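Local structure of microcin B17-processing protein McbD (Escherichia coli str. K-12 substr. MG1655, 6GRH) at residues 72-77 with 121-126; 81-86 with 335-340; 90-95 with 106-111; 284-289 with 365-370; 361-366 with 372-377. The protein is a YcaO-family protein needed to process the inactive precursor of microcin B17, McbA, into the active antibiotic peptide. The protein carries 1 engineered substitution. One frame throughout, in Å; residues are numbered along the deposited sequence. Where two conformers were deposited one is given.

Contact 1 of 5, residues 72-77 with 121-126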
# COMPACT_ATOMS: atom_id res chain seq x y z
N GLY E 72 -9.32 -8.21 54.91
CA GLY E 72 -9.78 -8.53 56.25
C GLY E 72 -9.95 -7.28 57.11
O GLY E 72 -9.92 -6.15 56.60
N GLN E 73 -10.11 -7.51 58.40
CA GLN E 73 -10.43 -6.46 59.34
C GLN E 73 -9.75 -6.81 60.67
O GLN E 73 -9.99 -7.88 61.21
CB GLN E 73 -11.95 -6.37 59.49
CG GLN E 73 -12.44 -4.96 59.72
CD GLN E 73 -13.94 -4.87 59.73
OE1 GLN E 73 -14.58 -4.91 58.69
NE2 GLN E 73 -14.51 -4.72 60.91
N LYS E 74 -8.91 -5.91 61.17
CA LYS E 74 -8.12 -6.13 62.38
C LYS E 74 -7.86 -4.80 63.06
O LYS E 74 -7.92 -3.75 62.42
CB LYS E 74 -6.76 -6.76 62.05
CG LYS E 74 -6.81 -8.08 61.29
CD LYS E 74 -5.44 -8.75 61.31
CE LYS E 74 -5.40 -9.97 60.42
NZ LYS E 74 -4.00 -10.37 60.10
N THR E 75 -7.55 -4.85 64.36
CA THR E 75 -7.09 -3.68 65.10
C THR E 75 -5.64 -3.43 64.71
O THR E 75 -4.96 -4.31 64.16
CB THR E 75 -7.13 -3.87 66.63
OG1 THR E 75 -6.10 -4.80 67.02
CG2 THR E 75 -8.48 -4.36 67.11
N LEU E 76 -5.15 -2.24 65.04
CA LEU E 76 -3.77 -1.89 64.74
C LEU E 76 -2.79 -2.89 65.37
O LEU E 76 -1.88 -3.38 64.68
CB LEU E 76 -3.46 -0.45 65.16
CG LEU E 76 -4.18 0.68 64.42
CD1 LEU E 76 -3.79 2.03 64.99
CD2 LEU E 76 -3.90 0.66 62.91
N TYR E 77 -3.00 -3.25 66.64
CA TYR E 77 -2.09 -4.17 67.35
C TYR E 77 -2.23 -5.65 66.98
O TYR E 77 -1.35 -6.43 67.31
CB TYR E 77 -2.22 -4.00 68.88
CG TYR E 77 -1.54 -2.76 69.42
CD1 TYR E 77 -2.16 -1.51 69.34
CD2 TYR E 77 -0.27 -2.83 70.02
CE1 TYR E 77 -1.55 -0.37 69.82
CE2 TYR E 77 0.36 -1.69 70.50
CZ TYR E 77 -0.29 -0.46 70.40
OH TYR E 77 0.30 0.68 70.89
N GLN E 121 6.75 -9.05 57.18
CA GLN E 121 5.42 -8.98 56.62
C GLN E 121 4.42 -8.56 57.68
O GLN E 121 4.51 -8.97 58.82
CB GLN E 121 5.02 -10.32 56.04
CG GLN E 121 5.90 -10.76 54.89
CD GLN E 121 5.35 -11.97 54.20
OE1 GLN E 121 4.31 -11.90 53.56
NE2 GLN E 121 6.03 -13.11 54.34
N GLN E 122 3.47 -7.73 57.27
CA GLN E 122 2.40 -7.28 58.16
C GLN E 122 1.22 -6.75 57.33
O GLN E 122 1.14 -6.99 56.12
CB GLN E 122 2.95 -6.21 59.12
CG GLN E 122 3.43 -4.96 58.45
CD GLN E 122 3.61 -3.83 59.44
OE1 GLN E 122 4.57 -3.84 60.21
NE2 GLN E 122 2.69 -2.86 59.43
N GLU E 123 0.30 -6.05 57.98
CA GLU E 123 -0.71 -5.30 57.30
C GLU E 123 -0.72 -3.86 57.79
O GLU E 123 -0.22 -3.54 58.87
CB GLU E 123 -2.08 -5.96 57.49
CG GLU E 123 -2.22 -7.26 56.73
CD GLU E 123 -3.41 -8.09 57.16
OE1 GLU E 123 -3.59 -8.31 58.37
OE2 GLU E 123 -4.17 -8.53 56.28
N ILE E 124 -1.28 -2.99 56.97
CA ILE E 124 -1.49 -1.60 57.33
C ILE E 124 -2.94 -1.25 57.01
O ILE E 124 -3.62 -2.02 56.30
CB ILE E 124 -0.48 -0.67 56.64
CG1 ILE E 124 -0.58 -0.75 55.12
CG2 ILE E 124 0.94 -1.00 57.11
CD1 ILE E 124 0.34 0.23 54.42
N PRO E 125 -3.44 -0.11 57.55
CA PRO E 125 -4.83 0.25 57.28
C PRO E 125 -5.08 0.57 55.82
O PRO E 125 -4.37 1.39 55.24
CB PRO E 125 -5.05 1.49 58.14
CG PRO E 125 -4.13 1.28 59.28
CD PRO E 125 -2.89 0.72 58.65
N ALA E 126 -6.10 -0.07 55.28
CA ALA E 126 -6.51 0.12 53.90
C ALA E 126 -6.97 1.55 53.62
O ALA E 126 -6.79 2.05 52.48
CB ALA E 126 -7.62 -0.86 53.54
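The backbones of 72-77 and 121-126 stay well apart, with their nearest CA atoms, those of Leu76 and Ile124, 7.8 Å from each other, and side chains bridge the gap. In one of the two conformers modelled for Lys74, NZ makes a salt bridge to Glu123 OE1 at 2.7 Å. There the ammonium group meets OE1 on its syn side, about 30° out of the carboxylate plane. Both chains are extended beyond CG, and they meet at about a right angle. In the same conformer Lys74 CE lies 3.2 Å from Glu123 OE1, so the end of the lysine lies against one carboxylate oxygen. The other oxygen, OE2, has a weak hydrogen bond from Thr110 on strand 108-115. That second partner ties the carboxylate to the strand between the two segments. The apolar link is smaller. Leu76 CD2 touches Pro125 CG at 3.7 Å, again with the side chains crossing steeply. Phe92 of helix 82-95 packs on the same proline. Thr75 is the N-cap of the helix that begins at Leu76. The salt bridge joins two strands, 73-74 and 121-125, that flank 108-115 in the antiparallel sheet of the YcaO fold.

Contact 2 of 5, residues 81-86 with 335-340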
# COMPACT_ATOMS: atom_id res chain seq x y z
N PRO E 81 3.47 -5.31 64.27
CA PRO E 81 4.19 -5.23 65.55
C PRO E 81 3.82 -4.00 66.41
O PRO E 81 3.36 -2.99 65.88
CB PRO E 81 5.66 -5.17 65.12
CG PRO E 81 5.69 -5.92 63.84
CD PRO E 81 4.40 -5.58 63.15
N PRO E 82 4.07 -4.08 67.72
CA PRO E 82 3.56 -3.06 68.64
C PRO E 82 4.08 -1.63 68.45
O PRO E 82 3.30 -0.69 68.63
CB PRO E 82 3.96 -3.60 70.03
CG PRO E 82 5.05 -4.58 69.77
CD PRO E 82 4.76 -5.17 68.43
N SER E 83 5.35 -1.45 68.11
CA SER E 83 5.88 -0.08 67.93
C SER E 83 5.40 0.56 66.61
O SER E 83 5.31 1.78 66.53
CB SER E 83 7.41 -0.04 68.06
OG SER E 83 8.04 -0.59 66.92
N ALA E 84 5.07 -0.23 65.59
CA ALA E 84 4.42 0.30 64.39
C ALA E 84 2.97 0.72 64.70
O ALA E 84 2.52 1.80 64.32
CB ALA E 84 4.45 -0.72 63.29
N ALA E 85 2.25 -0.15 65.41
CA ALA E 85 0.88 0.13 65.81
C ALA E 85 0.79 1.42 66.66
O ALA E 85 -0.14 2.21 66.49
CB ALA E 85 0.29 -1.06 66.56
N LYS E 86 1.78 1.65 67.53
CA LYS E 86 1.83 2.87 68.36
C LYS E 86 2.01 4.14 67.51
O LYS E 86 1.35 5.16 67.75
CB LYS E 86 2.94 2.76 69.41
CG LYS E 86 2.96 3.86 70.46
N SER E 335 13.30 6.82 61.24
CA SER E 335 12.24 5.92 61.73
C SER E 335 12.30 4.53 61.13
O SER E 335 12.44 4.40 59.92
CB SER E 335 10.86 6.50 61.39
OG SER E 335 9.82 5.61 61.76
N ASP E 336 12.12 3.50 61.96
CA ASP E 336 11.99 2.11 61.50
C ASP E 336 10.61 1.82 60.89
O ASP E 336 10.43 0.78 60.27
CB ASP E 336 12.24 1.11 62.65
CG ASP E 336 13.66 1.21 63.22
OD1 ASP E 336 14.56 1.69 62.51
OD2 ASP E 336 13.90 0.81 64.40
N ASN E 337 9.64 2.73 61.08
CA ASN E 337 8.24 2.53 60.71
C ASN E 337 7.94 3.07 59.32
O ASN E 337 7.19 4.04 59.16
CB ASN E 337 7.32 3.19 61.75
CG ASN E 337 7.43 2.55 63.10
OD1 ASN E 337 7.44 1.32 63.21
ND2 ASN E 337 7.50 3.37 64.16
N ILE E 338 8.53 2.43 58.31
CA ILE E 338 8.28 2.74 56.91
C ILE E 338 7.91 1.41 56.26
O ILE E 338 8.65 0.42 56.38
CB ILE E 338 9.48 3.38 56.20
CG1 ILE E 338 10.00 4.59 56.98
CG2 ILE E 338 9.10 3.81 54.78
CD1 ILE E 338 11.14 5.33 56.31
N PHE E 339 6.79 1.42 55.56
CA PHE E 339 6.16 0.21 55.06
C PHE E 339 5.92 0.32 53.57
O PHE E 339 5.75 1.42 53.04
CB PHE E 339 4.82 -0.03 55.80
CG PHE E 339 4.99 -0.02 57.27
CD1 PHE E 339 5.57 -1.10 57.90
CD2 PHE E 339 4.69 1.12 58.01
CE1 PHE E 339 5.81 -1.08 59.26
CE2 PHE E 339 4.90 1.15 59.36
CZ PHE E 339 5.46 0.05 60.00
N VAL E 340 5.92 -0.82 52.91
CA VAL E 340 5.66 -0.91 51.51
C VAL E 340 4.37 -1.69 51.33
O VAL E 340 4.35 -2.91 51.54
CB VAL E 340 6.80 -1.64 50.78
CG1 VAL E 340 6.54 -1.65 49.29
CG2 VAL E 340 8.15 -1.01 51.10
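Asn337 and Ala84 join the first turn of helix 82-95 to the loop leading into strand 339-347, within the YcaO fold. Asn337 sits at the centre of an inverse gamma turn. An ST turn precedes it, in which its backbone N donates to Ser335 OG at 3.0 Å. From CB the asparagine side chain heads for the helix. CG lies beside the backbone N (chi1 -65°) and comes within 4.0 Å of Ala84 CA. There the amide divides. OD1 rests against the alanine, 3.4 Å from Ala84 CA and 3.6 Å from Ala84 CB. ND2 lies 3.6 Å from Ser83 O, a packing approach. Its hydrogen bond goes to Asp361 OD2. Phe339 supplies the apolar half of the contact. Its ring reaches back from the strand to the buried methyl of Ala84. The ring also packs on Gln122 of strand 121-125. Phe339 CZ approaches Ala84 CB obliquely, at 3.5 Å.

Contact 3 of 5, residues 90-95 with 106-111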
# COMPACT_ATOMS: atom_id res chain seq x y z
N GLU E 90 -0.61 7.30 67.09
CA GLU E 90 -0.23 8.70 67.27
C GLU E 90 -0.48 9.55 66.02
O GLU E 90 -0.82 10.73 66.14
CB GLU E 90 1.23 8.82 67.76
CG GLU E 90 1.48 8.25 69.17
CD GLU E 90 0.45 8.69 70.20
OE1 GLU E 90 0.44 9.88 70.57
OE2 GLU E 90 -0.38 7.86 70.66
N ALA E 91 -0.36 8.95 64.83
CA ALA E 91 -0.77 9.63 63.59
C ALA E 91 -2.29 9.85 63.56
O ALA E 91 -2.74 10.98 63.41
CB ALA E 91 -0.32 8.86 62.35
N PHE E 92 -3.05 8.77 63.74
CA PHE E 92 -4.52 8.85 63.71
C PHE E 92 -5.09 9.76 64.81
O PHE E 92 -6.06 10.48 64.57
CB PHE E 92 -5.17 7.46 63.85
CG PHE E 92 -5.06 6.59 62.62
CD1 PHE E 92 -5.37 7.07 61.36
CD2 PHE E 92 -4.70 5.25 62.74
CE1 PHE E 92 -5.27 6.25 60.23
CE2 PHE E 92 -4.61 4.43 61.63
CZ PHE E 92 -4.90 4.93 60.38
N PHE E 93 -4.48 9.75 65.99
CA PHE E 93 -4.91 10.64 67.08
C PHE E 93 -4.87 12.13 66.71
O PHE E 93 -5.70 12.89 67.18
CB PHE E 93 -4.10 10.39 68.34
CG PHE E 93 -4.66 11.04 69.57
CD1 PHE E 93 -5.79 10.53 70.19
CD2 PHE E 93 -4.04 12.17 70.13
CE1 PHE E 93 -6.31 11.13 71.33
CE2 PHE E 93 -4.55 12.77 71.27
CZ PHE E 93 -5.69 12.25 71.87
N GLN E 94 -3.96 12.54 65.82
CA GLN E 94 -3.93 13.94 65.34
C GLN E 94 -4.88 14.23 64.19
O GLN E 94 -5.24 15.37 63.93
CB GLN E 94 -2.54 14.29 64.85
CG GLN E 94 -1.44 14.12 65.87
CD GLN E 94 -0.09 14.38 65.23
OE1 GLN E 94 0.16 15.46 64.68
NE2 GLN E 94 0.77 13.37 65.27
N ILE E 95 -5.25 13.19 63.46
CA ILE E 95 -5.99 13.35 62.21
C ILE E 95 -7.49 13.55 62.46
O ILE E 95 -8.09 14.45 61.87
CB ILE E 95 -5.63 12.19 61.26
CG1 ILE E 95 -4.14 12.33 60.86
CG2 ILE E 95 -6.51 12.19 60.01
CD1 ILE E 95 -3.56 11.17 60.10
N HIS E 106 -10.73 0.02 67.26
CA HIS E 106 -11.42 -0.04 65.97
C HIS E 106 -10.78 -1.12 65.07
O HIS E 106 -9.55 -1.25 65.00
CB HIS E 106 -11.38 1.33 65.27
CG HIS E 106 -12.16 1.36 63.99
ND1 HIS E 106 -13.53 1.32 63.96
CD2 HIS E 106 -11.75 1.41 62.70
CE1 HIS E 106 -13.94 1.35 62.70
NE2 HIS E 106 -12.88 1.41 61.92
N LYS E 107 -11.64 -1.88 64.40
CA LYS E 107 -11.21 -2.90 63.45
C LYS E 107 -11.08 -2.27 62.06
O LYS E 107 -12.07 -2.08 61.37
CB LYS E 107 -12.18 -4.08 63.44
CG LYS E 107 -12.20 -4.89 64.73
CD LYS E 107 -12.89 -6.25 64.57
CE LYS E 107 -12.48 -7.25 65.65
NZ LYS E 107 -11.01 -7.58 65.64
N PHE E 108 -9.84 -1.94 61.67
CA PHE E 108 -9.55 -1.36 60.35
C PHE E 108 -9.51 -2.41 59.24
O PHE E 108 -9.00 -3.51 59.43
CB PHE E 108 -8.20 -0.64 60.35
CG PHE E 108 -8.19 0.63 61.13
CD1 PHE E 108 -7.84 0.63 62.47
CD2 PHE E 108 -8.53 1.83 60.52
CE1 PHE E 108 -7.82 1.81 63.19
CE2 PHE E 108 -8.52 3.01 61.24
CZ PHE E 108 -8.16 3.01 62.58
N LYS E 109 -10.02 -2.03 58.08
CA LYS E 109 -9.80 -2.83 56.88
C LYS E 109 -8.28 -2.86 56.62
O LYS E 109 -7.60 -1.87 56.87
CB LYS E 109 -10.55 -2.24 55.69
CG LYS E 109 -12.07 -2.16 55.84
CD LYS E 109 -12.70 -3.54 55.87
CE LYS E 109 -14.22 -3.49 55.83
NZ LYS E 109 -14.74 -3.37 54.44
N THR E 110 -7.77 -4.00 56.21
CA THR E 110 -6.34 -4.23 56.07
C THR E 110 -5.90 -4.40 54.61
O THR E 110 -6.67 -4.83 53.75
CB THR E 110 -5.93 -5.52 56.80
OG1 THR E 110 -6.74 -6.60 56.33
CG2 THR E 110 -6.11 -5.37 58.29
N VAL E 111 -4.65 -4.05 54.36
CA VAL E 111 -3.94 -4.42 53.15
C VAL E 111 -2.56 -4.92 53.51
O VAL E 111 -2.00 -4.53 54.55
CB VAL E 111 -3.79 -3.27 52.13
CG1 VAL E 111 -5.14 -2.90 51.56
CG2 VAL E 111 -3.11 -2.05 52.73
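Phe92 and Phe108 make this contact with their rings alone. The backbones are far apart: the nearest CA atoms, those of Phe92 and His106, are 11.5 Å from each other. The two side chains come from opposite directions and meet at their outer ends. Their planes are nearly parallel, at 10°. The centroids are 5.1 Å apart, and the rings are displaced, so only their outer parts overlie one another. Phe108 CZ lies over one face of the Phe92 ring, 3.9 Å from Phe92 CE2. Phe108 CE2 lies 4.2 Å from Phe92 CZ. Each phenylalanine has CG beside its backbone N (chi1 -73° for Phe92, -71° for Phe108), which sends both rings into the space between helix and strand. This corner is the packed part. The rest of the pair is looser: CG, CD1 and CE1 of Phe92 have no atom of Phe108 as close as these. Other residues pack there. Leu76 touches both rings. His106 CD2 sits 3.7 Å above one face of the Phe108 ring, over its centre. Phe142 meets the Phe108 ring edge-to-face. Lys107 lies on an exposed part of its segment, away from the contact. The buried aromatic pair joins helix 82-95 to strand 108-115, a helix packed on an antiparallel sheet in the YcaO fold.

Contact 4 of 5, residues 284-289 with 365-370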
# COMPACT_ATOMS: atom_id res chain seq x y z
N ASP E 284 -11.13 16.54 40.52
CA ASP E 284 -10.09 16.28 41.51
C ASP E 284 -9.80 17.54 42.34
O ASP E 284 -9.48 18.60 41.79
CB ASP E 284 -8.82 15.82 40.78
CG ASP E 284 -7.71 15.40 41.72
OD1 ASP E 284 -7.26 16.23 42.52
OD2 ASP E 284 -7.24 14.26 41.64
N SER E 285 -9.90 17.43 43.66
CA SER E 285 -9.76 18.60 44.52
C SER E 285 -8.33 19.19 44.48
O SER E 285 -8.19 20.42 44.57
CB SER E 285 -10.18 18.28 45.96
OG SER E 285 -9.34 17.25 46.43
N TYR E 286 -7.30 18.34 44.32
CA TYR E 286 -5.90 18.82 44.18
C TYR E 286 -5.74 19.61 42.87
O TYR E 286 -5.12 20.66 42.85
CB TYR E 286 -4.87 17.67 44.24
CG TYR E 286 -4.57 17.10 45.61
CD1 TYR E 286 -5.45 17.28 46.70
CD2 TYR E 286 -3.40 16.36 45.82
CE1 TYR E 286 -5.17 16.74 47.95
CE2 TYR E 286 -3.11 15.82 47.08
CZ TYR E 286 -3.99 16.02 48.14
OH TYR E 286 -3.71 15.50 49.38
N GLN E 287 -6.35 19.12 41.79
CA GLN E 287 -6.30 19.84 40.52
C GLN E 287 -7.06 21.16 40.60
O GLN E 287 -6.59 22.16 40.08
CB GLN E 287 -6.85 18.99 39.36
CG GLN E 287 -5.99 17.79 39.02
CD GLN E 287 -6.54 17.00 37.83
OE1 GLN E 287 -7.65 17.25 37.35
NE2 GLN E 287 -5.74 16.04 37.34
N ARG E 288 -8.22 21.16 41.26
CA ARG E 288 -9.00 22.39 41.50
C ARG E 288 -8.18 23.40 42.30
O ARG E 288 -8.09 24.57 41.93
CB ARG E 288 -10.34 22.08 42.21
CG ARG E 288 -11.35 23.24 42.22
CD ARG E 288 -12.70 22.86 42.83
NE ARG E 288 -13.29 21.71 42.13
CZ ARG E 288 -13.41 20.46 42.60
NH1 ARG E 288 -13.07 20.10 43.86
NH2 ARG E 288 -13.94 19.54 41.80
N HIS E 289 -7.57 22.94 43.38
CA HIS E 289 -6.71 23.81 44.19
C HIS E 289 -5.53 24.35 43.36
O HIS E 289 -5.24 25.55 43.38
CB HIS E 289 -6.20 23.07 45.44
CG HIS E 289 -5.22 23.87 46.24
ND1 HIS E 289 -5.60 24.93 47.03
CD2 HIS E 289 -3.87 23.78 46.36
CE1 HIS E 289 -4.53 25.46 47.61
NE2 HIS E 289 -3.47 24.77 47.23
N HIS E 365 0.07 12.33 54.03
CA HIS E 365 -0.38 12.85 52.75
C HIS E 365 0.06 14.31 52.65
O HIS E 365 0.66 14.82 53.59
CB HIS E 365 -1.90 12.69 52.63
CG HIS E 365 -2.67 13.42 53.68
ND1 HIS E 365 -2.85 14.78 53.65
CD2 HIS E 365 -3.36 12.97 54.75
CE1 HIS E 365 -3.59 15.15 54.68
NE2 HIS E 365 -3.92 14.07 55.36
N MET E 366 -0.23 14.98 51.55
CA MET E 366 0.36 16.31 51.29
C MET E 366 -0.58 17.51 51.44
O MET E 366 -0.19 18.63 51.09
CB MET E 366 1.04 16.32 49.92
CG MET E 366 0.14 16.45 48.71
SD MET E 366 1.12 16.62 47.20
CE MET E 366 1.74 18.29 47.32
N ASN E 367 -1.78 17.29 51.95
CA ASN E 367 -2.74 18.37 52.16
C ASN E 367 -2.75 18.85 53.62
O ASN E 367 -3.50 18.35 54.44
CB ASN E 367 -4.14 17.89 51.75
CG ASN E 367 -5.19 18.97 51.89
OD1 ASN E 367 -4.88 20.14 52.11
ND2 ASN E 367 -6.46 18.57 51.75
N ASN E 368 -1.93 19.85 53.95
CA ASN E 368 -1.95 20.33 55.34
C ASN E 368 -3.11 21.33 55.63
O ASN E 368 -3.21 21.82 56.74
CB ASN E 368 -0.56 20.77 55.86
CG ASN E 368 0.21 21.57 54.87
OD1 ASN E 368 1.31 21.19 54.44
ND2 ASN E 368 -0.40 22.66 54.44
N SER E 369 -3.98 21.60 54.65
CA SER E 369 -5.29 22.24 54.92
C SER E 369 -6.36 21.23 55.38
O SER E 369 -7.44 21.62 55.79
CB SER E 369 -5.81 23.00 53.69
OG SER E 369 -6.50 22.13 52.80
N GLY E 370 -6.07 19.93 55.27
CA GLY E 370 -7.01 18.89 55.70
C GLY E 370 -6.56 18.30 57.00
O GLY E 370 -5.87 18.94 57.77
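Packing contacts carry the meeting between Tyr286 and the loop 365-370. The phenol has CG beside its backbone N (chi1 -77°), and its outer end enters between Met366 and Asn367. Tyr286 CE2 lies 3.7 Å from Met366 CG, at an oblique angle to the ring. Tyr286 OH rests 3.4 Å from Asn367 CB, and the ring and the Asn367 amide stand nearly perpendicular, at 86°. Met366 also makes a Met-aromatic contact. Its SD is 5.4 Å from the centroid of the Tyr286 ring, in an oblique position well off the ring normal.

Two motifs fix the partners. Asp284 is the N-cap of helix 285-292, where its OD1 accepts from Gln287 N at 3.1 Å. Asn367 to Gly370 form a type I beta turn.

Polar bonds hold the loop side in shape. His365 ND1 accepts from Asn367 N at 3.2 Å, in the plane of the imidazole ring, while His365 NE2 pairs with Ala371 O. Ser369 OG donates to Asn367 OD1 at 2.7 Å, on a lone pair in the carbonyl plane. The Tyr286 hydroxyl bonds to Asp147 OD2, an oxygen that also accepts from Met366 N. One carboxylate oxygen thus ties the tyrosine to the loop backbone. Beyond Tyr286, Met366 packs on Arg171 and Leu174 of helix 157-180.

Contact 5 of 5, residues 361-366 with 372-377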
# COMPACT_ATOMS: atom_id res chain seq x y z
N ASP E 361 5.42 8.11 60.76
CA ASP E 361 6.44 9.02 61.28
C ASP E 361 6.85 10.16 60.34
O ASP E 361 7.67 11.02 60.71
CB ASP E 361 7.66 8.21 61.72
CG ASP E 361 7.41 7.43 63.00
OD1 ASP E 361 6.66 7.94 63.87
OD2 ASP E 361 7.94 6.31 63.15
N PHE E 362 6.29 10.16 59.14
CA PHE E 362 6.44 11.24 58.18
C PHE E 362 5.02 11.73 57.87
O PHE E 362 4.03 11.18 58.41
CB PHE E 362 7.11 10.71 56.91
CG PHE E 362 8.58 10.35 57.06
CD1 PHE E 362 8.97 9.17 57.67
CD2 PHE E 362 9.56 11.18 56.54
CE1 PHE E 362 10.31 8.83 57.79
CE2 PHE E 362 10.91 10.85 56.67
CZ PHE E 362 11.28 9.67 57.28
N PHE E 363 4.90 12.72 57.00
CA PHE E 363 3.56 13.13 56.54
C PHE E 363 2.84 11.99 55.80
O PHE E 363 3.40 11.38 54.90
CB PHE E 363 3.63 14.38 55.69
CG PHE E 363 4.08 15.58 56.46
CD1 PHE E 363 3.18 16.26 57.28
CD2 PHE E 363 5.39 16.01 56.39
CE1 PHE E 363 3.59 17.36 58.00
CE2 PHE E 363 5.81 17.11 57.10
CZ PHE E 363 4.91 17.79 57.92
N LEU E 364 1.61 11.68 56.23
CA LEU E 364 0.83 10.61 55.58
C LEU E 364 0.25 11.03 54.23
O LEU E 364 -0.04 10.19 53.39
CB LEU E 364 -0.28 10.09 56.51
CG LEU E 364 0.21 9.09 57.57
CD1 LEU E 364 -0.86 8.80 58.59
CD2 LEU E 364 0.69 7.78 56.96
N HIS E 365 0.07 12.33 54.03
CA HIS E 365 -0.38 12.85 52.75
C HIS E 365 0.06 14.31 52.65
O HIS E 365 0.66 14.82 53.59
CB HIS E 365 -1.90 12.69 52.63
CG HIS E 365 -2.67 13.42 53.68
ND1 HIS E 365 -2.85 14.78 53.65
CD2 HIS E 365 -3.36 12.97 54.75
CE1 HIS E 365 -3.59 15.15 54.68
NE2 HIS E 365 -3.92 14.07 55.36
N MET E 366 -0.23 14.98 51.55
CA MET E 366 0.36 16.31 51.29
C MET E 366 -0.58 17.51 51.44
O MET E 366 -0.19 18.63 51.09
CB MET E 366 1.04 16.32 49.92
CG MET E 366 0.14 16.45 48.71
SD MET E 366 1.12 16.62 47.20
CE MET E 366 1.74 18.29 47.32
N ILE E 372 -4.29 16.07 58.94
CA ILE E 372 -2.93 15.59 58.69
C ILE E 372 -2.16 15.38 60.00
O ILE E 372 -2.46 16.03 61.02
CB ILE E 372 -2.18 16.58 57.77
CG1 ILE E 372 -0.94 15.92 57.13
CG2 ILE E 372 -1.82 17.87 58.52
CD1 ILE E 372 -0.34 16.71 55.99
N ASN E 373 -1.19 14.47 59.97
CA ASN E 373 -0.32 14.23 61.12
C ASN E 373 0.83 15.25 61.13
O ASN E 373 1.98 14.93 60.85
CB ASN E 373 0.14 12.76 61.21
CG ASN E 373 0.97 12.31 60.02
OD1 ASN E 373 0.62 12.56 58.86
ND2 ASN E 373 2.06 11.60 60.31
N ILE E 374 0.49 16.48 61.50
CA ILE E 374 1.42 17.61 61.49
C ILE E 374 2.66 17.39 62.39
O ILE E 374 3.76 17.86 62.06
CB ILE E 374 0.68 18.92 61.86
CG1 ILE E 374 1.50 20.16 61.46
CG2 ILE E 374 0.31 18.96 63.34
CD1 ILE E 374 1.70 20.32 59.97
N ASN E 375 2.48 16.67 63.49
CA ASN E 375 3.58 16.37 64.41
C ASN E 375 4.09 14.97 64.11
O ASN E 375 3.38 13.98 64.32
CB ASN E 375 3.12 16.48 65.86
CG ASN E 375 2.66 17.89 66.22
OD1 ASN E 375 3.07 18.88 65.60
ND2 ASN E 375 1.81 17.98 67.24
N ASN E 376 5.32 14.89 63.61
CA ASN E 376 5.91 13.63 63.15
C ASN E 376 7.44 13.71 63.33
O ASN E 376 7.92 14.63 64.01
CB ASN E 376 5.43 13.29 61.72
CG ASN E 376 5.71 14.40 60.71
OD1 ASN E 376 6.83 14.89 60.61
ND2 ASN E 376 4.69 14.78 59.95
N LYS E 377 8.21 12.77 62.78
CA LYS E 377 9.67 12.78 62.98
C LYS E 377 10.45 13.83 62.20
O LYS E 377 11.63 14.02 62.47
CB LYS E 377 10.27 11.40 62.75
CG LYS E 377 9.81 10.35 63.75
CD LYS E 377 10.37 10.61 65.14
CE LYS E 377 9.85 9.63 66.19
NZ LYS E 377 9.87 8.21 65.73
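Asn373 and the backbone of Phe362 and Leu364 make a paired grip. Asn373 ND2 donates to Phe362 O at 2.8 Å, from above the carbonyl plane. Asn373 OD1 accepts from Leu364 N at 2.9 Å, on a lone pair in the carbonyl plane. Both ends of one amide are thus held, which fixes its flip. CB already points at the other segment; chi1 62°, with CG between the backbone N and the carbonyl carbon, brings the amide against the backbone of 362-364. A third bond closes the far end, from Lys377 N to Asp361 O at 2.8 Å. The Asp361 carboxylate and Lys377 NZ form a salt bridge that is long, at 3.7 Å from OD1. Its firmer partner is Asn337.

Next comes Asn376. Its ND2 sits 3.3 Å above the Phe363 ring, over its centre, with the amide and ring planes 87° apart. The same nitrogen donates to Asn373 O. Ile374 CD1 lies at the edge of the Phe363 ring. Ile372 CG1 makes a CH-pi contact over one face of the His365 ring, 4.0 Å from its centroid. Ile372 CD1 packs against Phe363 CD1. His365 O is buried here without a hydrogen-bond partner.

The two loop segments follow strand 350-358 and run roughly antiparallel. Phe362 and Phe363 pack on helix 157-180, Leu364 and Ile374 on helix 82-95, and Lys377 on helix 327-334.

Contacts 1, 2 and 3 cluster around one antiparallel sheet, with centres about 9 to 13 Å apart. Contacts 2 and 3 share helix 82-95, and strand 108-115 of contact 3 lies between the strands of contact 1. Along the chain contact 3 is nested within contacts 1 and 2, which cross each other. Contact 5 comes later in sequence, yet its centre is about 13 to 14 Å from those of contacts 2 and 3. Asp361 joins it to contact 2, and Gln94 bonds to Asn375 O from contact 3. Contact 4 shares His365 and Met366 with contact 5. The loop after strand 350-358 therefore connects the sheet region to helix 285-292 within the YcaO fold.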